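Local coordinates for S-M checkpoint control protein rad4 (PDB 4BMD) that acts as an essential signalling adaptor in DNA replication and in the checkpoint control that couples S phase to mitosis, at residues 17-23 / 50-56; 71-76 / 94-98; 112-116 / 159-163. Residues are numbered along the deposited sequence.

Contact 1: residues 17-23 / 50-56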
ATOM      1  N   THR A  17      15.679 -15.277  -7.858  1.00 55.39           N
ATOM      2  CA  THR A  17      14.924 -16.366  -7.252  1.00 49.63           C
ATOM      3  C   THR A  17      14.057 -15.833  -6.116  1.00 49.83           C
ATOM      4  O   THR A  17      14.528 -15.077  -5.263  1.00 43.57           O
ATOM      5  CB  THR A  17      15.851 -17.472  -6.717  1.00 43.52           C
ATOM      6  OG1 THR A  17      16.808 -17.824  -7.723  1.00 59.98           O
ATOM      7  CG2 THR A  17      15.045 -18.705  -6.334  1.00 48.78           C
ATOM      8  N   PHE A  18      12.789 -16.229  -6.109  1.00 43.52           N
ATOM      9  CA  PHE A  18      11.836 -15.726  -5.128  1.00 39.35           C
ATOM     10  C   PHE A  18      11.343 -16.817  -4.185  1.00 44.58           C
ATOM     11  O   PHE A  18      11.224 -17.981  -4.567  1.00 46.21           O
ATOM     12  CB  PHE A  18      10.645 -15.067  -5.831  1.00 39.07           C
ATOM     13  CG  PHE A  18      11.012 -13.851  -6.633  1.00 49.73           C
ATOM     14  CD1 PHE A  18      11.407 -13.970  -7.956  1.00 49.48           C
ATOM     15  CD2 PHE A  18      10.962 -12.590  -6.064  1.00 47.24           C
ATOM     16  CE1 PHE A  18      11.746 -12.853  -8.696  1.00 54.61           C
ATOM     17  CE2 PHE A  18      11.301 -11.469  -6.799  1.00 42.49           C
ATOM     18  CZ  PHE A  18      11.693 -11.601  -8.117  1.00 47.91           C
ATOM     19  N   TYR A  19      11.058 -16.423  -2.949  1.00 41.52           N
ATOM     20  CA  TYR A  19      10.527 -17.328  -1.939  1.00 37.04           C
ATOM     21  C   TYR A  19       9.165 -16.820  -1.474  1.00 41.29           C
ATOM     22  O   TYR A  19       9.071 -15.771  -0.838  1.00 41.62           O
ATOM     23  CB  TYR A  19      11.499 -17.425  -0.762  1.00 30.03           C
ATOM     24  CG  TYR A  19      10.976 -18.171   0.448  1.00 39.86           C
ATOM     25  CD1 TYR A  19      11.104 -19.549   0.549  1.00 35.37           C
ATOM     26  CD2 TYR A  19      10.377 -17.490   1.503  1.00 40.31           C
ATOM     27  CE1 TYR A  19      10.636 -20.232   1.658  1.00 38.92           C
ATOM     28  CE2 TYR A  19       9.907 -18.163   2.615  1.00 38.26           C
ATOM     29  CZ  TYR A  19      10.039 -19.533   2.688  1.00 42.75           C
ATOM     30  OH  TYR A  19       9.573 -20.204   3.797  1.00 41.28           O
ATOM     31  N   LEU A  20       8.114 -17.567  -1.798  1.00 40.55           N
ATOM     32  CA  LEU A  20       6.753 -17.164  -1.463  1.00 32.46           C
ATOM     33  C   LEU A  20       6.335 -17.739  -0.114  1.00 38.29           C
ATOM     34  O   LEU A  20       6.333 -18.954   0.078  1.00 46.19           O
ATOM     35  CB  LEU A  20       5.782 -17.617  -2.554  1.00 33.35           C
ATOM     36  CG  LEU A  20       6.221 -17.340  -3.995  1.00 35.51           C
ATOM     37  CD1 LEU A  20       5.159 -17.809  -4.979  1.00 50.44           C
ATOM     38  CD2 LEU A  20       6.538 -15.866  -4.203  1.00 37.94           C
ATOM     39  N   TYR A  21       5.971 -16.860   0.815  1.00 34.27           N
ATOM     40  CA  TYR A  21       5.683 -17.273   2.185  1.00 38.02           C
ATOM     41  C   TYR A  21       4.202 -17.194   2.547  1.00 44.43           C
ATOM     42  O   TYR A  21       3.589 -16.134   2.454  1.00 46.41           O
ATOM     43  CB  TYR A  21       6.503 -16.435   3.168  1.00 32.10           C
ATOM     44  CG  TYR A  21       6.247 -16.762   4.621  1.00 41.23           C
ATOM     45  CD1 TYR A  21       6.809 -17.890   5.209  1.00 37.36           C
ATOM     46  CD2 TYR A  21       5.454 -15.937   5.408  1.00 34.20           C
ATOM     47  CE1 TYR A  21       6.581 -18.191   6.539  1.00 31.04           C
ATOM     48  CE2 TYR A  21       5.222 -16.228   6.740  1.00 41.06           C
ATOM     49  CZ  TYR A  21       5.787 -17.356   7.300  1.00 44.66           C
ATOM     50  OH  TYR A  21       5.557 -17.649   8.624  1.00 50.33           O
ATOM     51  N   GLU A  22       3.646 -18.329   2.965  1.00 39.89           N
ATOM     52  CA  GLU A  22       2.268 -18.418   3.457  1.00 34.46           C
ATOM     53  C   GLU A  22       1.203 -17.853   2.520  1.00 36.72           C
ATOM     54  O   GLU A  22       0.231 -17.248   2.970  1.00 48.13           O
ATOM     55  CB  GLU A  22       2.143 -17.776   4.842  1.00 44.04           C
ATOM     56  CG  GLU A  22       2.808 -18.571   5.953  1.00 52.86           C
ATOM     57  CD  GLU A  22       2.230 -19.964   6.101  1.00 64.96           C
ATOM     58  OE1 GLU A  22       1.065 -20.083   6.539  1.00 74.60           O
ATOM     59  OE2 GLU A  22       2.939 -20.941   5.779  1.00 66.24           O
ATOM     60  N   PHE A  23       1.385 -18.051   1.219  1.00 31.52           N
ATOM     61  CA  PHE A  23       0.351 -17.702   0.255  1.00 42.01           C
ATOM     62  C   PHE A  23      -0.637 -18.857   0.126  1.00 51.17           C
ATOM     63  O   PHE A  23      -0.247 -20.021   0.220  1.00 50.49           O
ATOM     64  CB  PHE A  23       0.963 -17.382  -1.109  1.00 38.12           C
ATOM     65  CG  PHE A  23       1.496 -15.984  -1.224  1.00 47.85           C
ATOM     66  CD1 PHE A  23       0.668 -14.943  -1.615  1.00 44.94           C
ATOM     67  CD2 PHE A  23       2.827 -15.709  -0.953  1.00 42.02           C
ATOM     68  CE1 PHE A  23       1.154 -13.655  -1.727  1.00 47.18           C
ATOM     69  CE2 PHE A  23       3.320 -14.422  -1.065  1.00 39.91           C
ATOM     70  CZ  PHE A  23       2.483 -13.394  -1.453  1.00 49.04           C
ATOM     71  N   ILE A  50      18.127 -17.325  -2.780  1.00 47.60           N
ATOM     72  CA  ILE A  50      16.974 -16.438  -2.641  1.00 48.34           C
ATOM     73  C   ILE A  50      17.347 -14.960  -2.743  1.00 48.17           C
ATOM     74  O   ILE A  50      18.235 -14.482  -2.037  1.00 39.63           O
ATOM     75  CB  ILE A  50      16.240 -16.677  -1.305  1.00 40.95           C
ATOM     76  CG1 ILE A  50      15.724 -18.115  -1.229  1.00 40.28           C
ATOM     77  CG2 ILE A  50      15.091 -15.693  -1.142  1.00 33.64           C
ATOM     78  CD1 ILE A  50      14.754 -18.471  -2.336  1.00 38.93           C
ATOM     79  N   ASP A  51      16.661 -14.245  -3.630  1.00 47.49           N
ATOM     80  CA  ASP A  51      16.882 -12.814  -3.797  1.00 45.52           C
ATOM     81  C   ASP A  51      15.858 -11.998  -3.015  1.00 47.94           C
ATOM     82  O   ASP A  51      16.200 -10.996  -2.394  1.00 40.99           O
ATOM     83  CB  ASP A  51      16.837 -12.427  -5.277  1.00 46.68           C
ATOM     84  CG  ASP A  51      17.984 -13.022  -6.068  1.00 55.26           C
ATOM     85  OD1 ASP A  51      19.085 -12.431  -6.052  1.00 57.20           O
ATOM     86  OD2 ASP A  51      17.784 -14.077  -6.706  1.00 58.35           O
ATOM     87  N   PHE A  52      14.601 -12.430  -3.049  1.00 43.04           N
ATOM     88  CA  PHE A  52      13.537 -11.729  -2.339  1.00 37.84           C
ATOM     89  C   PHE A  52      12.570 -12.695  -1.668  1.00 41.41           C
ATOM     90  O   PHE A  52      12.222 -13.733  -2.231  1.00 36.70           O
ATOM     91  CB  PHE A  52      12.758 -10.816  -3.289  1.00 38.96           C
ATOM     92  CG  PHE A  52      13.575  -9.696  -3.863  1.00 43.19           C
ATOM     93  CD1 PHE A  52      13.773  -8.528  -3.145  1.00 38.77           C
ATOM     94  CD2 PHE A  52      14.138  -9.806  -5.124  1.00 46.85           C
ATOM     95  CE1 PHE A  52      14.522  -7.493  -3.671  1.00 47.01           C
ATOM     96  CE2 PHE A  52      14.889  -8.775  -5.657  1.00 44.48           C
ATOM     97  CZ  PHE A  52      15.081  -7.617  -4.928  1.00 44.24           C
ATOM     98  N   VAL A  53      12.139 -12.345  -0.461  1.00 34.19           N
ATOM     99  CA  VAL A  53      11.075 -13.072   0.217  1.00 36.69           C
ATOM    100  C   VAL A  53       9.767 -12.313   0.033  1.00 35.41           C
ATOM    101  O   VAL A  53       9.682 -11.126   0.348  1.00 34.89           O
ATOM    102  CB  VAL A  53      11.366 -13.241   1.720  1.00 35.84           C
ATOM    103  CG1 VAL A  53      10.142 -13.783   2.443  1.00 30.42           C
ATOM    104  CG2 VAL A  53      12.568 -14.152   1.931  1.00 38.11           C
ATOM    105  N   VAL A  54       8.753 -12.995  -0.486  1.00 35.52           N
ATOM    106  CA  VAL A  54       7.471 -12.359  -0.769  1.00 30.23           C
ATOM    107  C   VAL A  54       6.397 -12.751   0.244  1.00 37.44           C
ATOM    108  O   VAL A  54       6.175 -13.933   0.511  1.00 38.23           O
ATOM    109  CB  VAL A  54       6.990 -12.680  -2.195  1.00 31.49           C
ATOM    110  CG1 VAL A  54       5.733 -11.888  -2.522  1.00 31.58           C
ATOM    111  CG2 VAL A  54       8.089 -12.374  -3.201  1.00 32.99           C
ATOM    112  N   ILE A  55       5.737 -11.740   0.804  1.00 37.99           N
ATOM    113  CA  ILE A  55       4.703 -11.925   1.814  1.00 33.30           C
ATOM    114  C   ILE A  55       3.376 -11.427   1.248  1.00 39.09           C
ATOM    115  O   ILE A  55       3.361 -10.484   0.464  1.00 37.39           O
ATOM    116  CB  ILE A  55       5.049 -11.107   3.080  1.00 39.19           C
ATOM    117  CG1 ILE A  55       6.483 -11.396   3.526  1.00 41.18           C
ATOM    118  CG2 ILE A  55       4.076 -11.388   4.212  1.00 38.23           C
ATOM    119  CD1 ILE A  55       6.728 -12.834   3.909  1.00 39.84           C
ATOM    120  N   PRO A  56       2.257 -12.073   1.612  1.00 42.30           N
ATOM    121  CA  PRO A  56       0.969 -11.481   1.236  1.00 46.85           C
ATOM    122  C   PRO A  56       0.773 -10.125   1.912  1.00 47.57           C
ATOM    123  O   PRO A  56       1.177  -9.948   3.062  1.00 37.45           O
ATOM    124  CB  PRO A  56      -0.058 -12.501   1.748  1.00 40.47           C
ATOM    125  CG  PRO A  56       0.692 -13.379   2.704  1.00 44.69           C
ATOM    126  CD  PRO A  56       2.096 -13.412   2.200  1.00 44.50           C
TER
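A parallel strand pair is built by one strand straddling alternate residues of the next, and residues 17-23 follow that rule. Thr17 starts with both backbone groups engaged: its N donates to Asp51 OD2 (2.7 Å), while its O accepts from Asp51 N (2.8 Å) and, weakly, from Phe52 N (3.5 Å). Phe18 lays its ring nearly parallel to Phe52, but slid so that the two barely overlap (centroids 5.9 Å apart). Tyr19 grips the other strand from both sides of Val53, its N reaching Phe52 O (3.0 Å) and its O receiving Val54 N (2.8 Å). Strands 17-20 and 52-55 are the first and third of the BRCT3 domain, the inner pair of its 2-1-3-4 sheet. Leu20 packs CD2 on Val54 CB (3.8 Å), on the same face as Phe18. Tyr21 N adds a last rung to Val54 O (2.9 Å). Beyond the turn at Glu22, Phe23 swings back so that Pro56 CD rests over its ring face, a CH-pi contact 3.8 Å from the centroid.

Contact 2: residues 71-76 / 94-98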
ATOM      1  N   THR A  71      12.756  -8.330   2.360  1.00 43.96           N
ATOM      2  CA  THR A  71      11.375  -8.787   2.405  1.00 34.82           C
ATOM      3  C   THR A  71      10.418  -7.761   1.811  1.00 32.70           C
ATOM      4  O   THR A  71      10.441  -6.589   2.182  1.00 45.63           O
ATOM      5  CB  THR A  71      10.952  -9.101   3.852  1.00 43.44           C
ATOM      6  OG1 THR A  71      11.775 -10.150   4.375  1.00 41.33           O
ATOM      7  CG2 THR A  71       9.499  -9.532   3.904  1.00 44.07           C
ATOM      8  N   VAL A  72       9.585  -8.212   0.881  1.00 33.53           N
ATOM      9  CA  VAL A  72       8.589  -7.355   0.249  1.00 33.15           C
ATOM     10  C   VAL A  72       7.251  -8.082   0.179  1.00 32.47           C
ATOM     11  O   VAL A  72       7.184  -9.288   0.414  1.00 35.83           O
ATOM     12  CB  VAL A  72       9.003  -6.975  -1.186  1.00 32.49           C
ATOM     13  CG1 VAL A  72      10.314  -6.205  -1.185  1.00 33.18           C
ATOM     14  CG2 VAL A  72       9.112  -8.220  -2.051  1.00 34.25           C
ATOM     15  N   ASN A  73       6.187  -7.352  -0.139  1.00 28.65           N
ATOM     16  CA  ASN A  73       4.907  -7.995  -0.423  1.00 31.06           C
ATOM     17  C   ASN A  73       4.680  -8.136  -1.925  1.00 34.69           C
ATOM     18  O   ASN A  73       5.495  -7.671  -2.721  1.00 31.91           O
ATOM     19  CB  ASN A  73       3.733  -7.287   0.272  1.00 32.22           C
ATOM     20  CG  ASN A  73       3.570  -5.839  -0.154  1.00 36.81           C
ATOM     21  OD1 ASN A  73       3.852  -5.469  -1.294  1.00 41.25           O
ATOM     22  ND2 ASN A  73       3.101  -5.008   0.770  1.00 39.08           N
ATOM     23  N   GLU A  74       3.578  -8.772  -2.313  1.00 36.89           N
ATOM     24  CA  GLU A  74       3.322  -9.036  -3.728  1.00 41.90           C
ATOM     25  C   GLU A  74       3.099  -7.754  -4.529  1.00 43.88           C
ATOM     26  O   GLU A  74       3.251  -7.746  -5.749  1.00 53.98           O
ATOM     27  CB  GLU A  74       2.140  -9.995  -3.914  1.00 37.46           C
ATOM     28  CG  GLU A  74       0.769  -9.375  -3.694  1.00 36.64           C
ATOM     29  CD  GLU A  74       0.252  -9.580  -2.284  1.00 48.73           C
ATOM     30  OE1 GLU A  74       1.062  -9.535  -1.334  1.00 38.68           O
ATOM     31  OE2 GLU A  74      -0.969  -9.792  -2.129  1.00 47.70           O
ATOM     32  N   TRP A  75       2.749  -6.673  -3.839  1.00 40.67           N
ATOM     33  CA  TRP A  75       2.530  -5.390  -4.500  1.00 43.45           C
ATOM     34  C   TRP A  75       3.837  -4.816  -5.041  1.00 43.62           C
ATOM     35  O   TRP A  75       3.830  -3.986  -5.951  1.00 46.90           O
ATOM     36  CB  TRP A  75       1.848  -4.399  -3.554  1.00 38.40           C
ATOM     37  CG  TRP A  75       0.406  -4.724  -3.295  1.00 37.82           C
ATOM     38  CD1 TRP A  75      -0.350  -5.662  -3.937  1.00 38.46           C
ATOM     39  CD2 TRP A  75      -0.453  -4.112  -2.325  1.00 32.41           C
ATOM     40  NE1 TRP A  75      -1.626  -5.672  -3.427  1.00 41.60           N
ATOM     41  CE2 TRP A  75      -1.715  -4.730  -2.436  1.00 42.62           C
ATOM     42  CE3 TRP A  75      -0.277  -3.103  -1.373  1.00 34.89           C
ATOM     43  CZ2 TRP A  75      -2.795  -4.372  -1.632  1.00 34.81           C
ATOM     44  CZ3 TRP A  75      -1.351  -2.750  -0.575  1.00 33.76           C
ATOM     45  CH2 TRP A  75      -2.593  -3.382  -0.710  1.00 33.92           C
ATOM     46  N   TRP A  76       4.954  -5.265  -4.477  1.00 37.90           N
ATOM     47  CA  TRP A  76       6.271  -4.888  -4.975  1.00 39.65           C
ATOM     48  C   TRP A  76       6.473  -5.464  -6.372  1.00 47.28           C
ATOM     49  O   TRP A  76       7.051  -4.816  -7.246  1.00 44.14           O
ATOM     50  CB  TRP A  76       7.362  -5.395  -4.029  1.00 37.03           C
ATOM     51  CG  TRP A  76       8.764  -5.150  -4.509  1.00 39.63           C
ATOM     52  CD1 TRP A  76       9.557  -4.079  -4.213  1.00 41.63           C
ATOM     53  CD2 TRP A  76       9.542  -6.000  -5.362  1.00 37.71           C
ATOM     54  NE1 TRP A  76      10.777  -4.207  -4.830  1.00 42.54           N
ATOM     55  CE2 TRP A  76      10.793  -5.378  -5.542  1.00 40.67           C
ATOM     56  CE3 TRP A  76       9.300  -7.226  -5.993  1.00 45.14           C
ATOM     57  CZ2 TRP A  76      11.800  -5.939  -6.326  1.00 45.29           C
ATOM     58  CZ3 TRP A  76      10.300  -7.780  -6.771  1.00 42.57           C
ATOM     59  CH2 TRP A  76      11.535  -7.137  -6.931  1.00 40.72           C
ATOM     60  N   LEU A  94       4.021   0.737   0.771  1.00 28.81           N
ATOM     61  CA  LEU A  94       3.023  -0.304   0.545  1.00 38.42           C
ATOM     62  C   LEU A  94       3.626  -1.558  -0.083  1.00 36.37           C
ATOM     63  O   LEU A  94       2.963  -2.590  -0.183  1.00 37.48           O
ATOM     64  CB  LEU A  94       1.879   0.225  -0.326  1.00 35.79           C
ATOM     65  CG  LEU A  94       1.020   1.336   0.283  1.00 33.05           C
ATOM     66  CD1 LEU A  94      -0.059   1.780  -0.690  1.00 38.36           C
ATOM     67  CD2 LEU A  94       0.402   0.881   1.595  1.00 32.72           C
ATOM     68  N   ALA A  95       4.883  -1.467  -0.505  1.00 38.73           N
ATOM     69  CA  ALA A  95       5.560  -2.596  -1.133  1.00 39.04           C
ATOM     70  C   ALA A  95       6.206  -3.502  -0.088  1.00 40.50           C
ATOM     71  O   ALA A  95       6.717  -4.573  -0.408  1.00 41.03           O
ATOM     72  CB  ALA A  95       6.595  -2.106  -2.134  1.00 42.82           C
ATOM     73  N   LYS A  96       6.180  -3.055   1.163  1.00 34.31           N
ATOM     74  CA  LYS A  96       6.683  -3.843   2.280  1.00 35.14           C
ATOM     75  C   LYS A  96       5.512  -4.301   3.137  1.00 43.73           C
ATOM     76  O   LYS A  96       4.422  -3.739   3.038  1.00 41.14           O
ATOM     77  CB  LYS A  96       7.641  -3.006   3.129  1.00 44.32           C
ATOM     78  CG  LYS A  96       9.000  -2.787   2.505  1.00 55.84           C
ATOM     79  CD  LYS A  96       9.891  -1.957   3.415  1.00 75.31           C
ATOM     80  CE  LYS A  96       9.290  -0.585   3.680  1.00 70.77           C
ATOM     81  NZ  LYS A  96       9.115   0.199   2.424  1.00 55.09           N
ATOM     82  N   PRO A  97       5.728  -5.334   3.971  1.00 37.87           N
ATOM     83  CA  PRO A  97       4.702  -5.715   4.945  1.00 35.32           C
ATOM     84  C   PRO A  97       4.360  -4.529   5.837  1.00 33.54           C
ATOM     85  O   PRO A  97       5.261  -3.924   6.421  1.00 30.41           O
ATOM     86  CB  PRO A  97       5.394  -6.807   5.763  1.00 42.53           C
ATOM     87  CG  PRO A  97       6.370  -7.409   4.820  1.00 41.30           C
ATOM     88  CD  PRO A  97       6.864  -6.271   3.971  1.00 39.26           C
ATOM     89  N   PHE A  98       3.077  -4.195   5.927  1.00 33.08           N
ATOM     90  CA  PHE A  98       2.654  -3.008   6.659  1.00 31.70           C
ATOM     91  C   PHE A  98       1.458  -3.272   7.560  1.00 32.77           C
ATOM     92  O   PHE A  98       1.229  -2.545   8.526  1.00 38.04           O
ATOM     93  CB  PHE A  98       2.316  -1.874   5.683  1.00 34.76           C
ATOM     94  CG  PHE A  98       1.199  -2.205   4.729  1.00 34.15           C
ATOM     95  CD1 PHE A  98      -0.126  -2.016   5.094  1.00 29.18           C
ATOM     96  CD2 PHE A  98       1.475  -2.694   3.464  1.00 29.36           C
ATOM     97  CE1 PHE A  98      -1.152  -2.321   4.219  1.00 28.30           C
ATOM     98  CE2 PHE A  98       0.452  -2.997   2.582  1.00 32.46           C
ATOM     99  CZ  PHE A  98      -0.862  -2.811   2.962  1.00 30.37           C
TER
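How much one rotamer can do is illustrated by Asn73. With chi1 at p, its amide lies between the start of helix 74-82 and the segment 94-98. Asn73 is the N-cap of that helix, and its OD1 accepts weak bonds from Trp75 N (3.0 Å) and Trp76 N (3.4 Å); ND2 turns to residues 94-98 and donates to Leu94 O (2.6 Å). The backbone of the same residue adds a second bond to that segment, Asn73 N to Ala95 O at 2.8 Å, so residues 94-98 are held mainly through their carbonyl groups.

The two tryptophans diverge from here. Trp75, an m rotamer, points toward residues 94-98 and sets CZ3 against Phe98 CZ (3.6 Å); Phe98 takes the p rotamer, and the six-membered ring of Trp75 and the Phe98 ring lie at 29° but slid apart, with centroids 5.8 Å from each other. Trp76 is t, carrying its indole away, so that mainly its CB packs on Ala95 CB (3.9 Å). That indole meets Phe52 and matches the signature tryptophan of the last BRCT helix.

Within 71-76, Thr71 borders strand 52-55 and Trp75 stacks with His124 of helix 119-131. Residues 94-98 lead from BRCT3 toward BRCT4, and their Leu94 and Phe98 pack on helices 119-131 and 177-185 of BRCT4.

Contact 3: residues 112-116 / 159-163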
ATOM      1  N   ILE A 112     -13.317   7.516   3.904  1.00 30.56           N
ATOM      2  CA  ILE A 112     -12.235   8.251   3.258  1.00 27.86           C
ATOM      3  C   ILE A 112     -12.383   8.328   1.741  1.00 27.93           C
ATOM      4  O   ILE A 112     -12.668   7.328   1.082  1.00 24.84           O
ATOM      5  CB  ILE A 112     -10.862   7.618   3.587  1.00 28.88           C
ATOM      6  CG1 ILE A 112     -10.713   7.410   5.096  1.00 27.18           C
ATOM      7  CG2 ILE A 112      -9.724   8.477   3.050  1.00 29.21           C
ATOM      8  CD1 ILE A 112      -9.386   6.801   5.502  1.00 30.47           C
ATOM      9  N   HIS A 113     -12.189   9.526   1.196  1.00 24.32           N
ATOM     10  CA  HIS A 113     -12.134   9.716  -0.248  1.00 17.72           C
ATOM     11  C   HIS A 113     -10.743  10.189  -0.654  1.00 21.82           C
ATOM     12  O   HIS A 113     -10.165  11.065  -0.010  1.00 26.96           O
ATOM     13  CB  HIS A 113     -13.189  10.722  -0.713  1.00 20.40           C
ATOM     14  CG  HIS A 113     -13.116  11.034  -2.175  1.00 22.10           C
ATOM     15  ND1 HIS A 113     -13.370  10.094  -3.150  1.00 19.58           N
ATOM     16  CD2 HIS A 113     -12.802  12.178  -2.827  1.00 23.66           C
ATOM     17  CE1 HIS A 113     -13.221  10.646  -4.341  1.00 26.78           C
ATOM     18  NE2 HIS A 113     -12.876  11.911  -4.173  1.00 20.84           N
ATOM     19  N   LEU A 114     -10.211   9.610  -1.726  1.00 18.05           N
ATOM     20  CA  LEU A 114      -8.849   9.900  -2.163  1.00 20.51           C
ATOM     21  C   LEU A 114      -8.825  10.837  -3.367  1.00 28.24           C
ATOM     22  O   LEU A 114      -9.652  10.723  -4.270  1.00 38.35           O
ATOM     23  CB  LEU A 114      -8.123   8.599  -2.513  1.00 20.12           C
ATOM     24  CG  LEU A 114      -8.191   7.483  -1.470  1.00 25.36           C
ATOM     25  CD1 LEU A 114      -7.548   6.206  -1.997  1.00 30.08           C
ATOM     26  CD2 LEU A 114      -7.529   7.923  -0.176  1.00 24.60           C
ATOM     27  N   THR A 115      -7.866  11.758  -3.378  1.00 20.20           N
ATOM     28  CA  THR A 115      -7.700  12.673  -4.502  1.00 26.15           C
ATOM     29  C   THR A 115      -6.222  12.935  -4.797  1.00 30.74           C
ATOM     30  O   THR A 115      -5.420  13.128  -3.882  1.00 32.09           O
ATOM     31  CB  THR A 115      -8.447  14.010  -4.270  1.00 24.36           C
ATOM     32  OG1 THR A 115      -8.249  14.877  -5.394  1.00 34.13           O
ATOM     33  CG2 THR A 115      -7.950  14.701  -3.006  1.00 24.43           C
ATOM     34  N   GLY A 116      -5.864  12.924  -6.078  1.00 28.06           N
ATOM     35  CA  GLY A 116      -4.493  13.170  -6.488  1.00 26.82           C
ATOM     36  C   GLY A 116      -3.701  11.901  -6.754  1.00 31.04           C
ATOM     37  O   GLY A 116      -2.540  11.964  -7.156  1.00 29.25           O
ATOM     38  N   THR A 159      -8.723  18.205  -7.959  1.00 29.65           N
ATOM     39  CA  THR A 159      -8.276  18.118  -6.574  1.00 33.96           C
ATOM     40  C   THR A 159      -8.586  19.405  -5.815  1.00 35.73           C
ATOM     41  O   THR A 159      -9.080  19.366  -4.688  1.00 29.80           O
ATOM     42  CB  THR A 159      -6.767  17.807  -6.484  1.00 36.23           C
ATOM     43  OG1 THR A 159      -6.530  16.458  -6.904  1.00 31.39           O
ATOM     44  CG2 THR A 159      -6.262  17.976  -5.060  1.00 28.82           C
ATOM     45  N   ARG A 160      -8.301  20.544  -6.440  1.00 26.87           N
ATOM     46  CA  ARG A 160      -8.576  21.838  -5.828  0.51 32.03           C
ATOM     47  C   ARG A 160     -10.068  22.023  -5.564  1.00 34.13           C
ATOM     48  O   ARG A 160     -10.458  22.598  -4.548  1.00 37.90           O
ATOM     49  CB  ARG A 160      -8.045  22.977  -6.703  0.51 33.22           C
ATOM     50  CG  ARG A 160      -6.541  22.940  -6.919  0.51 35.42           C
ATOM     51  CD  ARG A 160      -6.047  24.201  -7.610  0.51 37.28           C
ATOM     52  NE  ARG A 160      -4.616  24.143  -7.892  0.51 43.12           N
ATOM     53  CZ  ARG A 160      -3.667  24.484  -7.026  0.51 39.28           C
ATOM     54  NH1 ARG A 160      -3.994  24.907  -5.813  0.51 34.94           N
ATOM     55  NH2 ARG A 160      -2.390  24.400  -7.373  0.51 37.76           N
ATOM     56  N   PHE A 161     -10.898  21.534  -6.481  1.00 31.92           N
ATOM     57  CA  PHE A 161     -12.348  21.604  -6.319  1.00 34.04           C
ATOM     58  C   PHE A 161     -12.791  20.805  -5.101  1.00 32.54           C
ATOM     59  O   PHE A 161     -13.578  21.284  -4.284  1.00 33.36           O
ATOM     60  CB  PHE A 161     -13.064  21.068  -7.560  1.00 32.88           C
ATOM     61  CG  PHE A 161     -13.033  22.001  -8.733  1.00 46.82           C
ATOM     62  CD1 PHE A 161     -12.761  23.348  -8.559  1.00 57.59           C
ATOM     63  CD2 PHE A 161     -13.283  21.533 -10.013  1.00 49.42           C
ATOM     64  CE1 PHE A 161     -12.736  24.209  -9.639  1.00 49.49           C
ATOM     65  CE2 PHE A 161     -13.259  22.388 -11.099  1.00 45.14           C
ATOM     66  CZ  PHE A 161     -12.986  23.728 -10.910  1.00 51.92           C
ATOM     67  N   LYS A 162     -12.281  19.582  -4.992  1.00 26.13           N
ATOM     68  CA  LYS A 162     -12.635  18.694  -3.891  1.00 35.84           C
ATOM     69  C   LYS A 162     -12.225  19.280  -2.547  1.00 31.02           C
ATOM     70  O   LYS A 162     -12.935  19.125  -1.555  1.00 28.72           O
ATOM     71  CB  LYS A 162     -12.000  17.315  -4.087  1.00 32.51           C
ATOM     72  CG  LYS A 162     -12.550  16.540  -5.273  1.00 28.48           C
ATOM     73  CD  LYS A 162     -11.893  15.175  -5.397  1.00 31.01           C
ATOM     74  CE  LYS A 162     -12.448  14.399  -6.581  1.00 35.31           C
ATOM     75  NZ  LYS A 162     -11.793  13.070  -6.734  1.00 30.89           N
ATOM     76  N   ILE A 163     -11.080  19.954  -2.523  1.00 29.29           N
ATOM     77  CA  ILE A 163     -10.590  20.591  -1.306  1.00 25.28           C
ATOM     78  C   ILE A 163     -11.533  21.703  -0.853  1.00 25.15           C
ATOM     79  O   ILE A 163     -11.887  21.787   0.323  1.00 29.35           O
ATOM     80  CB  ILE A 163      -9.165  21.147  -1.495  1.00 31.84           C
ATOM     81  CG1 ILE A 163      -8.169  19.998  -1.670  1.00 28.58           C
ATOM     82  CG2 ILE A 163      -8.763  22.015  -0.313  1.00 23.55           C
ATOM     83  CD1 ILE A 163      -6.748  20.448  -1.929  1.00 23.31           C
TER
HETATM   84  O   HOH W   1      -9.229  13.418  -7.759  1.00 23.71           O
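Lys162 stretches over Thr115, its CD 3.7 Å from Thr115 OG1, with chi2 to chi4 all at t. This extended chain carries the ammonium group from helix 157-168 across to strand 111-115, where NZ donates to His113 NE2 (3.0 Å), approaching at the edge of the imidazole near its plane. The histidine is held at its other nitrogen too, since ND1 bonds to His137 O in the neighbouring strand. A second link runs between hydroxyls: Thr115 OG1 and Thr159 OG1 lie 2.8 Å apart, hydrogen-bonded, and Thr159 OG1 also meets Ser156 OG.

In the BRCT fold, the first strand of the central parallel sheet has helices on both faces. Here His113 and Thr115 point toward helix 157-168, the second of the fold, whereas Leu114 points away and packs on helix 119-131. Strand and helix run at 148° to each other with axes 9.6 Å apart, a gap bridged by the polar ends of His113, Thr115, Thr159 and Lys162. A threonine followed by glycine at the end of this strand, together with a lysine from this helix, is the layout of the phosphate pocket in phosphopeptide-binding BRCT domains, so BRCT4 is consistent with such a role. No phosphate lies in these coordinates; instead water 1 bridges Thr115 OG1 (2.9 Å) and Lys162 NZ (2.8 Å), accepting from the lysine. Gly116 adopts phi 98°, where a CB would be jammed against the carbonyl oxygen of Thr115, and its N comes within 3.7 Å of Thr159 OG1.

How the contacts relate
Repeated domains let equivalent elements be compared in different settings. Contacts 1 and 3 both use the first strand of a BRCT sheet, one in BRCT3 and one in BRCT4, with centres 36 Å apart on opposite sides of the chain's centre. The former is a partly buried strand ladder flanked by aromatic and aliphatic groups; the latter joins strand to helix through buried hydroxyls, a histidine and a partly exposed lysine with its water. Contact 2, the most central, is buried between the domains and joins asparagine-to-carbonyl hydrogen bonds with aromatic packing, the same asparagine capping helix 74-82. It adjoins contact 1 through probable backbone hydrogen bonds such as Ile55 N to Val72 O (2.9 Å).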